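Local coordinates for EmGH1 (Erythrobacter marinus, PDB 5Z87), which probably hydrolyses beta-glucosidic bonds, as a member of glycoside hydrolase family 3, at residues L50-E58 with R118-F126; G273-H281 with F306-D316. All coordinates share one frame; numbering follows the deposited sequence.

Interaction 1 (L50-E58 with R118-F126); sequences LANLMTLDE and RSRFGIPAF
Glu58 OE1 is gripped by two donors: Arg120 NH2, at 3.0 Å and almost straight (170°), and the backbone N of Thr55. Glu58 OE2 turns its syn lone pair to Arg120 NE at 2.9 Å. Arg120 thus holds the Glu58 carboxylate side-on, one nitrogen to each oxygen, with the two flat groups 27° from coplanar; its bend at chi3 (56°) brings NE and NH2 round to face the acid. Thr55 and Glu58 also form a capping box, Glu58 N donating to Thr55 OG1. With an alanine in place of Glu58, Arg120 would probably lose its charged mate and the Thr55 N-H its acceptor, leaving the guanidinium with little but a weak bond from NH2 to Leu53 O to fix its rotation.

Phe121 CZ lies under one face of the Arg120 guanidinium, and Glu58 OE1 at the edge of the Phe121 ring. Leu50 CD1 sits over one face of this broad flat ring, 4.0 Å from the Phe121 ring centroid, a CH-pi contact, while Leu53 CB meets Phe121 CZ at 3.7 Å. Met54, bent at its thioether, reaches tip to tip with Ile123, CE to CD1 3.8 Å. Ser119 OG accepts from Phe121 N, an ST turn, and also from Ile123 N. The contact joins the turn between helices 43-51 and 56-61 to the loop leading from helix 101-116 into strand 126-129, with helix 366-382 touching Met54 and Ile123.

Interaction 2 (G273-H281 with F306-D316); sequences GSIGLMASH and FEGYVVSDWDD
The Tyr309 ring lies flat against Gly276, whose CA stands 3.5 Å from the ring centroid and 15° off its normal, a CH-pi contact. With CG between its backbone N and carbonyl carbon (chi1 64°), the tyrosine swings across the neighbouring strand; the ring takes the space a beta carbon at Gly276 would fill, which suits glycine. Ile275 CG2 adds a branched methyl against CE2, and the Tyr309 hydroxyl is hydrogen-bonded to Ser231 OG. Phe306 instead presents its edge to the carbonyl oxygens of Ser274 and Ile275, CZ lying 3.2 Å from Ile275 O.

Along the parallel strands, Leu277 and Val310 lie side by side on one face of the sheet, with CD2 and CG2 3.9 Å apart. Met278 and Val311 share the other face, the long thioether reaching on to Asp313, SD to Asp313 CG 3.7 Å. Backbone bonds tie the strands, among them Val311 N to Leu277 O at 2.8 Å.

Past the strand ends, His281 meets two acids differently. Its ND1 donates in the ring plane to the syn lone pair of Asp316 OD2, 2.5 Å away, doubtfully short, with ring and carboxylate planes 88° apart; Asp313 OD2 lies over the ring face, 3.2 Å from His281 CE1. Strands 276-279 and 309-311 are neighbours in the TIM-barrel-type N-terminal domain, and their C-terminal ends deliver His281, Asp313 and Trp314 to the pocket occupied by dithiothreitol.

In the fold
Interaction 1 closes in the chain before interaction 2 opens, and their centres lie 21 Å apart; the nearest atoms come within about 4 Å without touching. Both belong to the N-terminal part of the molecule: 118-126 leads into strand 126-129, while 273-281 and 306-316 carry the last two strands of the same parallel sheet. Helix 366-382 touches both contacts, meeting Ile275 and Tyr309 in interaction 2. Their roles differ. Interaction 1 lies away from the annotated sites, whereas interaction 2 reaches the pocket, with the Asp313 side chain about 3 Å from the bound dithiothreitol.

Interaction 1 (L50-E58 with R118-F126)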
ATOM      1  N   LEU A  50      24.432 -25.236 -33.545  1.00 32.00           N
ATOM      2  CA  LEU A  50      24.637 -26.291 -32.562  1.00 23.15           C
ATOM      3  C   LEU A  50      23.325 -26.963 -32.200  1.00 27.27           C
ATOM      4  O   LEU A  50      23.263 -28.196 -32.062  1.00 23.65           O
ATOM      5  CB  LEU A  50      25.306 -25.717 -31.314  1.00 23.60           C
ATOM      6  CG  LEU A  50      25.493 -26.676 -30.135  1.00 24.13           C
ATOM      7  CD1 LEU A  50      26.312 -27.887 -30.561  1.00 23.87           C
ATOM      8  CD2 LEU A  50      26.139 -25.969 -28.929  1.00 22.21           C
ATOM      9  N   ALA A  51      22.265 -26.166 -32.032  1.00 28.07           N
ATOM     10  CA  ALA A  51      20.986 -26.723 -31.605  1.00 26.90           C
ATOM     11  C   ALA A  51      20.427 -27.701 -32.638  1.00 18.27           C
ATOM     12  O   ALA A  51      19.789 -28.693 -32.270  1.00 21.40           O
ATOM     13  CB  ALA A  51      19.994 -25.587 -31.334  1.00 26.17           C
ATOM     14  N   ASN A  52      20.661 -27.442 -33.928  1.00 26.20           N
ATOM     15  CA  ASN A  52      20.228 -28.370 -34.970  1.00 32.05           C
ATOM     16  C   ASN A  52      20.875 -29.741 -34.840  1.00 25.00           C
ATOM     17  O   ASN A  52      20.337 -30.714 -35.368  1.00 31.27           O
ATOM     18  CB  ASN A  52      20.523 -27.790 -36.352  1.00 24.17           C
ATOM     19  CG  ASN A  52      19.654 -26.580 -36.664  1.00 38.20           C
ATOM     20  OD1 ASN A  52      18.521 -26.483 -36.186  1.00 39.70           O
ATOM     21  ND2 ASN A  52      20.182 -25.644 -37.455  1.00 36.09           N
ATOM     22  N   LEU A  53      21.993 -29.853 -34.130  1.00 30.06           N
ATOM     23  CA  LEU A  53      22.671 -31.133 -33.977  1.00 21.84           C
ATOM     24  C   LEU A  53      22.236 -31.914 -32.743  1.00 26.91           C
ATOM     25  O   LEU A  53      22.630 -33.077 -32.605  1.00 31.29           O
ATOM     26  CB  LEU A  53      24.186 -30.917 -33.923  1.00 23.40           C
ATOM     27  CG  LEU A  53      24.759 -30.007 -35.004  1.00 29.46           C
ATOM     28  CD1 LEU A  53      26.249 -29.849 -34.827  1.00 26.34           C
ATOM     29  CD2 LEU A  53      24.433 -30.564 -36.374  1.00 29.11           C
ATOM     30  N   MET A  54      21.432 -31.325 -31.853  1.00 24.14           N
ATOM     31  CA  MET A  54      21.216 -31.877 -30.520  1.00 21.74           C
ATOM     32  C   MET A  54      19.885 -32.612 -30.430  1.00 18.26           C
ATOM     33  O   MET A  54      18.925 -32.267 -31.111  1.00 22.32           O
ATOM     34  CB  MET A  54      21.268 -30.768 -29.462  1.00 21.63           C
ATOM     35  CG  MET A  54      22.568 -29.979 -29.483  1.00 26.32           C
ATOM     36  SD  MET A  54      22.630 -28.556 -28.377  1.00 28.73           S
ATOM     37  CE  MET A  54      22.392 -29.342 -26.773  1.00 17.69           C
ATOM     38  N   THR A  55      19.841 -33.632 -29.573  1.00 23.66           N
ATOM     39  CA  THR A  55      18.604 -34.344 -29.295  1.00 28.01           C
ATOM     40  C   THR A  55      17.721 -33.548 -28.321  1.00 32.97           C
ATOM     41  O   THR A  55      18.136 -32.553 -27.724  1.00 28.66           O
ATOM     42  CB  THR A  55      18.900 -35.730 -28.716  1.00 33.44           C
ATOM     43  OG1 THR A  55      19.389 -35.600 -27.367  1.00 26.31           O
ATOM     44  CG2 THR A  55      19.940 -36.473 -29.587  1.00 26.25           C
ATOM     45  N   LEU A  56      16.480 -34.016 -28.164  1.00 28.23           N
ATOM     46  CA  LEU A  56      15.583 -33.466 -27.151  1.00 34.20           C
ATOM     47  C   LEU A  56      16.223 -33.492 -25.765  1.00 32.20           C
ATOM     48  O   LEU A  56      16.215 -32.486 -25.044  1.00 27.57           O
ATOM     49  CB  LEU A  56      14.273 -34.253 -27.145  1.00 28.56           C
ATOM     50  CG  LEU A  56      13.311 -33.994 -25.984  1.00 31.41           C
ATOM     51  CD1 LEU A  56      12.842 -32.559 -26.022  1.00 25.81           C
ATOM     52  CD2 LEU A  56      12.123 -34.941 -26.045  1.00 30.34           C
ATOM     53  N   ASP A  57      16.784 -34.642 -25.377  1.00 28.00           N
ATOM     54  CA  ASP A  57      17.374 -34.782 -24.049  1.00 27.14           C
ATOM     55  C   ASP A  57      18.588 -33.879 -23.866  1.00 30.73           C
ATOM     56  O   ASP A  57      18.822 -33.367 -22.761  1.00 26.08           O
ATOM     57  CB  ASP A  57      17.755 -36.241 -23.795  1.00 24.79           C
ATOM     58  CG  ASP A  57      16.543 -37.130 -23.591  1.00 35.73           C
ATOM     59  OD1 ASP A  57      15.413 -36.603 -23.584  1.00 37.87           O
ATOM     60  OD2 ASP A  57      16.715 -38.357 -23.432  1.00 43.46           O
ATOM     61  N   GLU A  58      19.363 -33.661 -24.931  1.00 26.25           N
ATOM     62  CA  GLU A  58      20.537 -32.800 -24.817  1.00 29.16           C
ATOM     63  C   GLU A  58      20.144 -31.331 -24.695  1.00 28.23           C
ATOM     64  O   GLU A  58      20.754 -30.584 -23.924  1.00 24.74           O
ATOM     65  CB  GLU A  58      21.460 -33.014 -26.014  1.00 24.42           C
ATOM     66  CG  GLU A  58      22.061 -34.430 -26.067  1.00 22.71           C
ATOM     67  CD  GLU A  58      22.909 -34.629 -27.310  1.00 28.51           C
ATOM     68  OE1 GLU A  58      22.532 -34.090 -28.381  1.00 23.14           O
ATOM     69  OE2 GLU A  58      23.958 -35.307 -27.207  1.00 27.27           O
ATOM     70  N   ARG A 118      30.949 -34.813 -20.541  1.00 27.31           N
ATOM     71  CA  ARG A 118      29.665 -35.476 -20.699  1.00 25.73           C
ATOM     72  C   ARG A 118      28.898 -34.992 -21.924  1.00 29.53           C
ATOM     73  O   ARG A 118      28.160 -35.777 -22.523  1.00 27.94           O
ATOM     74  CB  ARG A 118      28.820 -35.288 -19.436  1.00 28.21           C
ATOM     75  CG  ARG A 118      29.146 -36.306 -18.349  1.00 24.69           C
ATOM     76  CD  ARG A 118      28.846 -35.777 -16.948  1.00 29.16           C
ATOM     77  NE  ARG A 118      28.828 -36.865 -15.972  1.00 22.11           N
ATOM     78  CZ  ARG A 118      29.836 -37.152 -15.156  1.00 28.76           C
ATOM     79  NH1 ARG A 118      29.734 -38.169 -14.308  1.00 31.95           N
ATOM     80  NH2 ARG A 118      30.943 -36.420 -15.184  1.00 25.43           N
ATOM     81  N   SER A 119      29.066 -33.731 -22.316  1.00 28.02           N
ATOM     82  CA  SER A 119      28.393 -33.199 -23.493  1.00 27.19           C
ATOM     83  C   SER A 119      29.052 -33.694 -24.781  1.00 31.02           C
ATOM     84  O   SER A 119      30.253 -33.496 -24.994  1.00 26.78           O
ATOM     85  CB  SER A 119      28.402 -31.673 -23.464  1.00 25.80           C
ATOM     86  OG  SER A 119      27.886 -31.139 -24.675  1.00 20.59           O
ATOM     87  N   ARG A 120      28.242 -34.304 -25.655  1.00 28.31           N
ATOM     88  CA  ARG A 120      28.693 -34.720 -26.983  1.00 28.41           C
ATOM     89  C   ARG A 120      29.416 -33.599 -27.719  1.00 27.10           C
ATOM     90  O   ARG A 120      30.283 -33.868 -28.559  1.00 33.60           O
ATOM     91  CB  ARG A 120      27.487 -35.201 -27.795  1.00 28.39           C
ATOM     92  CG  ARG A 120      27.797 -35.993 -29.033  1.00 36.23           C
ATOM     93  CD  ARG A 120      26.602 -36.856 -29.455  1.00 32.77           C
ATOM     94  NE  ARG A 120      25.385 -36.066 -29.654  1.00 24.36           N
ATOM     95  CZ  ARG A 120      24.737 -35.960 -30.810  1.00 40.29           C
ATOM     96  NH1 ARG A 120      25.198 -36.592 -31.891  1.00 37.47           N
ATOM     97  NH2 ARG A 120      23.637 -35.214 -30.889  1.00 25.30           N
ATOM     98  N   PHE A 121      29.105 -32.343 -27.389  1.00 30.47           N
ATOM     99  CA  PHE A 121      29.677 -31.167 -28.038  1.00 25.98           C
ATOM    100  C   PHE A 121      30.529 -30.320 -27.096  1.00 24.98           C
ATOM    101  O   PHE A 121      30.934 -29.214 -27.466  1.00 28.69           O
ATOM    102  CB  PHE A 121      28.558 -30.320 -28.643  1.00 23.73           C
ATOM    103  CG  PHE A 121      27.621 -31.106 -29.507  1.00 31.71           C
ATOM    104  CD1 PHE A 121      27.908 -31.314 -30.855  1.00 26.55           C
ATOM    105  CD2 PHE A 121      26.475 -31.678 -28.967  1.00 28.28           C
ATOM    106  CE1 PHE A 121      27.050 -32.062 -31.656  1.00 23.95           C
ATOM    107  CE2 PHE A 121      25.610 -32.419 -29.761  1.00 27.08           C
ATOM    108  CZ  PHE A 121      25.900 -32.607 -31.106  1.00 29.19           C
ATOM    109  N   GLY A 122      30.813 -30.809 -25.897  1.00 29.29           N
ATOM    110  CA  GLY A 122      31.681 -30.080 -24.986  1.00 34.56           C
ATOM    111  C   GLY A 122      31.106 -28.791 -24.434  1.00 28.48           C
ATOM    112  O   GLY A 122      31.868 -27.861 -24.136  1.00 25.35           O
ATOM    113  N   ILE A 123      29.785 -28.706 -24.285  1.00 25.80           N
ATOM    114  CA  ILE A 123      29.146 -27.504 -23.746  1.00 20.04           C
ATOM    115  C   ILE A 123      29.515 -27.363 -22.272  1.00 17.20           C
ATOM    116  O   ILE A 123      29.205 -28.258 -21.469  1.00 20.83           O
ATOM    117  CB  ILE A 123      27.622 -27.547 -23.940  1.00 26.47           C
ATOM    118  CG1 ILE A 123      27.279 -27.847 -25.408  1.00 17.05           C
ATOM    119  CG2 ILE A 123      26.970 -26.228 -23.446  1.00 22.38           C
ATOM    120  CD1 ILE A 123      25.798 -28.198 -25.671  1.00 22.91           C
ATOM    121  N   PRO A 124      30.193 -26.294 -21.872  1.00 18.89           N
ATOM    122  CA  PRO A 124      30.442 -26.064 -20.446  1.00 26.02           C
ATOM    123  C   PRO A 124      29.191 -25.523 -19.758  1.00 20.76           C
ATOM    124  O   PRO A 124      28.219 -25.110 -20.392  1.00 20.24           O
ATOM    125  CB  PRO A 124      31.584 -25.031 -20.436  1.00 20.56           C
ATOM    126  CG  PRO A 124      31.962 -24.819 -21.905  1.00 20.17           C
ATOM    127  CD  PRO A 124      30.748 -25.206 -22.694  1.00 19.39           C
ATOM    128  N   ALA A 125      29.229 -25.548 -18.432  1.00 25.13           N
ATOM    129  CA  ALA A 125      28.164 -24.968 -17.625  1.00 22.47           C
ATOM    130  C   ALA A 125      28.327 -23.456 -17.498  1.00 23.25           C
ATOM    131  O   ALA A 125      29.444 -22.933 -17.476  1.00 24.30           O
ATOM    132  CB  ALA A 125      28.158 -25.603 -16.235  1.00 17.04           C
ATOM    133  N   PHE A 126      27.197 -22.743 -17.443  1.00 25.24           N
ATOM    134  CA  PHE A 126      27.209 -21.431 -16.805  1.00 18.23           C
ATOM    135  C   PHE A 126      27.515 -21.640 -15.327  1.00 17.34           C
ATOM    136  O   PHE A 126      27.031 -22.592 -14.710  1.00 20.31           O
ATOM    137  CB  PHE A 126      25.865 -20.701 -16.966  1.00 18.06           C
ATOM    138  CG  PHE A 126      25.836 -19.713 -18.114  1.00 24.01           C
ATOM    139  CD1 PHE A 126      26.800 -18.723 -18.231  1.00 20.33           C
ATOM    140  CD2 PHE A 126      24.848 -19.785 -19.085  1.00 22.93           C
ATOM    141  CE1 PHE A 126      26.775 -17.822 -19.297  1.00 22.49           C
ATOM    142  CE2 PHE A 126      24.818 -18.878 -20.157  1.00 21.09           C
ATOM    143  CZ  PHE A 126      25.778 -17.902 -20.258  1.00 19.35           C
TER
HETATM  144  O   HOH W   1      24.036 -34.613 -34.494  1.00 24.99           O
HETATM  145  O   HOH W   2      25.737 -34.670 -25.161  1.00 23.33           O

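Interaction 2 (G273-H281 with F306-D316)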
ATOM      1  N   GLY A 273      22.445  -3.990 -22.981  1.00 26.82           N
ATOM      2  CA  GLY A 273      22.633  -5.308 -23.556  1.00 21.63           C
ATOM      3  C   GLY A 273      22.795  -6.430 -22.559  1.00 23.90           C
ATOM      4  O   GLY A 273      23.522  -7.392 -22.839  1.00 23.51           O
ATOM      5  N   SER A 274      22.158  -6.324 -21.390  1.00 21.36           N
ATOM      6  CA  SER A 274      22.134  -7.428 -20.438  1.00 23.51           C
ATOM      7  C   SER A 274      21.774  -8.728 -21.152  1.00 17.16           C
ATOM      8  O   SER A 274      20.828  -8.776 -21.935  1.00 23.87           O
ATOM      9  CB  SER A 274      21.126  -7.126 -19.314  1.00 19.43           C
ATOM     10  OG  SER A 274      21.027  -8.194 -18.374  1.00 14.87           O
ATOM     11  N   ILE A 275      22.549  -9.775 -20.889  1.00 20.45           N
ATOM     12  CA  ILE A 275      22.349 -11.058 -21.549  1.00 19.29           C
ATOM     13  C   ILE A 275      21.267 -11.864 -20.840  1.00 18.67           C
ATOM     14  O   ILE A 275      20.523 -12.621 -21.478  1.00 18.92           O
ATOM     15  CB  ILE A 275      23.695 -11.820 -21.597  1.00 22.28           C
ATOM     16  CG1 ILE A 275      24.681 -11.146 -22.545  1.00 24.32           C
ATOM     17  CG2 ILE A 275      23.523 -13.281 -22.007  1.00 19.26           C
ATOM     18  CD1 ILE A 275      26.088 -11.743 -22.456  1.00 18.20           C
ATOM     19  N   GLY A 276      21.170 -11.741 -19.515  1.00 14.57           N
ATOM     20  CA  GLY A 276      20.213 -12.490 -18.737  1.00 18.77           C
ATOM     21  C   GLY A 276      19.224 -11.589 -18.006  1.00 20.51           C
ATOM     22  O   GLY A 276      19.393 -10.363 -17.914  1.00 21.52           O
ATOM     23  N   LEU A 277      18.184 -12.227 -17.475  1.00 22.87           N
ATOM     24  CA  LEU A 277      17.132 -11.567 -16.713  1.00 21.25           C
ATOM     25  C   LEU A 277      16.510 -12.614 -15.809  1.00 17.98           C
ATOM     26  O   LEU A 277      16.300 -13.753 -16.246  1.00 21.31           O
ATOM     27  CB  LEU A 277      16.072 -10.952 -17.634  1.00 19.72           C
ATOM     28  CG  LEU A 277      14.797 -10.400 -16.977  1.00 17.05           C
ATOM     29  CD1 LEU A 277      14.382  -9.134 -17.696  1.00 14.14           C
ATOM     30  CD2 LEU A 277      13.664 -11.416 -17.016  1.00 14.56           C
ATOM     31  N   MET A 278      16.218 -12.236 -14.560  1.00 16.49           N
ATOM     32  CA  MET A 278      15.557 -13.133 -13.608  1.00 17.43           C
ATOM     33  C   MET A 278      14.173 -12.602 -13.232  1.00 15.91           C
ATOM     34  O   MET A 278      13.991 -11.396 -13.049  1.00 17.93           O
ATOM     35  CB  MET A 278      16.402 -13.318 -12.342  1.00 17.46           C
ATOM     36  CG  MET A 278      15.765 -14.208 -11.279  1.00 15.59           C
ATOM     37  SD  MET A 278      16.769 -14.272  -9.771  1.00 18.99           S
ATOM     38  CE  MET A 278      18.133 -15.301 -10.281  1.00 18.60           C
ATOM     39  N   ALA A 279      13.201 -13.506 -13.117  1.00 13.99           N
ATOM     40  CA  ALA A 279      11.821 -13.151 -12.815  1.00 19.90           C
ATOM     41  C   ALA A 279      11.608 -13.065 -11.305  1.00 22.76           C
ATOM     42  O   ALA A 279      12.462 -13.457 -10.507  1.00 22.01           O
ATOM     43  CB  ALA A 279      10.853 -14.165 -13.434  1.00 16.16           C
ATOM     44  N   SER A 280      10.430 -12.584 -10.917  1.00 21.40           N
ATOM     45  CA  SER A 280      10.114 -12.241  -9.536  1.00 16.18           C
ATOM     46  C   SER A 280       9.333 -13.341  -8.813  1.00 19.00           C
ATOM     47  O   SER A 280       8.515 -14.047  -9.408  1.00 23.65           O
ATOM     48  CB  SER A 280       9.314 -10.930  -9.511  1.00 18.79           C
ATOM     49  OG  SER A 280       8.699 -10.715  -8.251  1.00 23.65           O
ATOM     50  N   HIS A 281       9.578 -13.451  -7.499  1.00 22.08           N
ATOM     51  CA  HIS A 281       8.796 -14.336  -6.630  1.00 20.46           C
ATOM     52  C   HIS A 281       7.299 -14.101  -6.769  1.00 16.26           C
ATOM     53  O   HIS A 281       6.494 -15.034  -6.637  1.00 19.22           O
ATOM     54  CB  HIS A 281       9.138 -14.093  -5.148  1.00 21.25           C
ATOM     55  CG  HIS A 281      10.469 -14.616  -4.702  1.00 20.70           C
ATOM     56  ND1 HIS A 281      11.126 -15.649  -5.334  1.00 23.49           N
ATOM     57  CD2 HIS A 281      11.245 -14.268  -3.644  1.00 23.65           C
ATOM     58  CE1 HIS A 281      12.259 -15.900  -4.702  1.00 24.84           C
ATOM     59  NE2 HIS A 281      12.359 -15.074  -3.673  1.00 23.00           N
ATOM     60  N   PHE A 306      14.406  -8.644 -26.613  1.00 19.75           N
ATOM     61  CA  PHE A 306      15.392  -9.388 -25.836  1.00 19.08           C
ATOM     62  C   PHE A 306      15.740 -10.717 -26.507  1.00 24.27           C
ATOM     63  O   PHE A 306      14.857 -11.482 -26.910  1.00 21.20           O
ATOM     64  CB  PHE A 306      14.850  -9.639 -24.431  1.00 18.92           C
ATOM     65  CG  PHE A 306      15.817 -10.346 -23.501  1.00 15.45           C
ATOM     66  CD1 PHE A 306      17.112  -9.887 -23.328  1.00 19.16           C
ATOM     67  CD2 PHE A 306      15.395 -11.445 -22.759  1.00 20.07           C
ATOM     68  CE1 PHE A 306      17.982 -10.529 -22.439  1.00 18.70           C
ATOM     69  CE2 PHE A 306      16.241 -12.090 -21.883  1.00 15.37           C
ATOM     70  CZ  PHE A 306      17.534 -11.623 -21.707  1.00 21.62           C
ATOM     71  N   GLU A 307      17.034 -11.009 -26.589  1.00 24.79           N
ATOM     72  CA  GLU A 307      17.498 -12.257 -27.174  1.00 23.52           C
ATOM     73  C   GLU A 307      18.275 -13.118 -26.194  1.00 23.54           C
ATOM     74  O   GLU A 307      18.734 -14.206 -26.568  1.00 22.05           O
ATOM     75  CB  GLU A 307      18.323 -11.959 -28.433  1.00 25.04           C
ATOM     76  CG  GLU A 307      17.395 -11.640 -29.622  1.00 28.90           C
ATOM     77  CD  GLU A 307      18.091 -10.987 -30.804  1.00 47.33           C
ATOM     78  OE1 GLU A 307      19.268 -10.581 -30.676  1.00 48.75           O
ATOM     79  OE2 GLU A 307      17.448 -10.887 -31.873  1.00 53.25           O
ATOM     80  N   GLY A 308      18.389 -12.701 -24.940  1.00 22.27           N
ATOM     81  CA  GLY A 308      19.103 -13.466 -23.941  1.00 15.55           C
ATOM     82  C   GLY A 308      18.219 -14.506 -23.281  1.00 21.73           C
ATOM     83  O   GLY A 308      17.212 -14.955 -23.836  1.00 20.42           O
ATOM     84  N   TYR A 309      18.605 -14.881 -22.067  1.00 16.53           N
ATOM     85  CA  TYR A 309      17.917 -15.907 -21.305  1.00 19.56           C
ATOM     86  C   TYR A 309      17.139 -15.297 -20.142  1.00 22.01           C
ATOM     87  O   TYR A 309      17.526 -14.276 -19.564  1.00 15.84           O
ATOM     88  CB  TYR A 309      18.907 -16.960 -20.769  1.00 21.06           C
ATOM     89  CG  TYR A 309      19.911 -16.414 -19.782  1.00 20.81           C
ATOM     90  CD1 TYR A 309      19.623 -16.362 -18.415  1.00 20.58           C
ATOM     91  CD2 TYR A 309      21.148 -15.948 -20.210  1.00 17.47           C
ATOM     92  CE1 TYR A 309      20.539 -15.864 -17.508  1.00 16.87           C
ATOM     93  CE2 TYR A 309      22.074 -15.437 -19.307  1.00 17.28           C
ATOM     94  CZ  TYR A 309      21.760 -15.397 -17.955  1.00 20.51           C
ATOM     95  OH  TYR A 309      22.661 -14.883 -17.049  1.00 21.20           O
ATOM     96  N   VAL A 310      16.028 -15.944 -19.812  1.00 21.84           N
ATOM     97  CA  VAL A 310      15.280 -15.679 -18.600  1.00 18.04           C
ATOM     98  C   VAL A 310      15.559 -16.827 -17.645  1.00 18.08           C
ATOM     99  O   VAL A 310      15.282 -17.995 -17.962  1.00 22.53           O
ATOM    100  CB  VAL A 310      13.777 -15.536 -18.877  1.00 18.96           C
ATOM    101  CG1 VAL A 310      13.008 -15.521 -17.562  1.00 18.25           C
ATOM    102  CG2 VAL A 310      13.504 -14.282 -19.674  1.00 13.62           C
ATOM    103  N   VAL A 311      16.115 -16.511 -16.493  1.00 17.55           N
ATOM    104  CA  VAL A 311      16.350 -17.508 -15.451  1.00 15.85           C
ATOM    105  C   VAL A 311      15.310 -17.309 -14.358  1.00 19.39           C
ATOM    106  O   VAL A 311      14.899 -16.178 -14.062  1.00 18.38           O
ATOM    107  CB  VAL A 311      17.787 -17.428 -14.893  1.00 15.16           C
ATOM    108  CG1 VAL A 311      18.114 -16.010 -14.402  1.00 16.74           C
ATOM    109  CG2 VAL A 311      17.999 -18.455 -13.805  1.00 13.09           C
ATOM    110  N   SER A 312      14.827 -18.414 -13.806  1.00 18.72           N
ATOM    111  CA  SER A 312      13.918 -18.321 -12.686  1.00 17.99           C
ATOM    112  C   SER A 312      14.671 -17.895 -11.432  1.00 22.03           C
ATOM    113  O   SER A 312      15.881 -18.107 -11.298  1.00 17.53           O
ATOM    114  CB  SER A 312      13.240 -19.666 -12.434  1.00 13.26           C
ATOM    115  OG  SER A 312      14.085 -20.499 -11.655  1.00 15.73           O
ATOM    116  N   ASP A 313      13.939 -17.293 -10.501  1.00 17.01           N
ATOM    117  CA  ASP A 313      14.439 -17.220  -9.138  1.00 17.09           C
ATOM    118  C   ASP A 313      14.308 -18.595  -8.466  1.00 20.47           C
ATOM    119  O   ASP A 313      13.629 -19.502  -8.967  1.00 18.47           O
ATOM    120  CB  ASP A 313      13.700 -16.131  -8.363  1.00 17.83           C
ATOM    121  CG  ASP A 313      14.514 -15.587  -7.191  1.00 24.48           C
ATOM    122  OD1 ASP A 313      15.411 -16.312  -6.706  1.00 27.46           O
ATOM    123  OD2 ASP A 313      14.263 -14.434  -6.779  1.00 22.43           O
ATOM    124  N   TRP A 314      14.963 -18.740  -7.308  1.00 17.28           N
ATOM    125  CA  TRP A 314      15.181 -20.061  -6.730  1.00 18.63           C
ATOM    126  C   TRP A 314      13.872 -20.812  -6.519  1.00 24.75           C
ATOM    127  O   TRP A 314      13.018 -20.393  -5.733  1.00 23.10           O
ATOM    128  CB  TRP A 314      15.951 -19.973  -5.412  1.00 16.62           C
ATOM    129  CG  TRP A 314      16.163 -21.356  -4.866  1.00 23.98           C
ATOM    130  CD1 TRP A 314      15.384 -22.001  -3.944  1.00 21.56           C
ATOM    131  CD2 TRP A 314      17.175 -22.295  -5.260  1.00 23.41           C
ATOM    132  NE1 TRP A 314      15.862 -23.266  -3.724  1.00 20.83           N
ATOM    133  CE2 TRP A 314      16.963 -23.473  -4.511  1.00 21.48           C
ATOM    134  CE3 TRP A 314      18.250 -22.246  -6.153  1.00 25.24           C
ATOM    135  CZ2 TRP A 314      17.775 -24.598  -4.638  1.00 25.07           C
ATOM    136  CZ3 TRP A 314      19.060 -23.361  -6.274  1.00 22.67           C
ATOM    137  CH2 TRP A 314      18.816 -24.525  -5.522  1.00 24.37           C
ATOM    138  N   ASP A 315      13.739 -21.942  -7.221  1.00 25.14           N
ATOM    139  CA  ASP A 315      12.587 -22.845  -7.175  1.00 16.60           C
ATOM    140  C   ASP A 315      11.261 -22.153  -7.481  1.00 17.28           C
ATOM    141  O   ASP A 315      10.206 -22.652  -7.110  1.00 17.62           O
ATOM    142  CB  ASP A 315      12.491 -23.578  -5.831  1.00 26.59           C
ATOM    143  CG  ASP A 315      11.876 -24.964  -5.969  1.00 25.83           C
ATOM    144  OD1 ASP A 315      11.980 -25.553  -7.063  1.00 31.34           O
ATOM    145  OD2 ASP A 315      11.286 -25.469  -4.997  1.00 29.83           O
ATOM    146  N   ASP A 316      11.267 -21.036  -8.198  1.00 17.46           N
ATOM    147  CA  ASP A 316      10.019 -20.311  -8.382  1.00 20.38           C
ATOM    148  C   ASP A 316       9.119 -20.887  -9.469  1.00 23.04           C
ATOM    149  O   ASP A 316       7.943 -20.507  -9.523  1.00 20.39           O
ATOM    150  CB  ASP A 316      10.298 -18.842  -8.689  1.00 19.87           C
ATOM    151  CG  ASP A 316      10.344 -17.978  -7.437  1.00 23.38           C
ATOM    152  OD1 ASP A 316       9.870 -18.417  -6.361  1.00 21.20           O
ATOM    153  OD2 ASP A 316      10.867 -16.850  -7.536  1.00 26.59           O
TER
HETATM  154  O   HOH W   3       7.201 -17.679  -6.000  1.00 22.16           O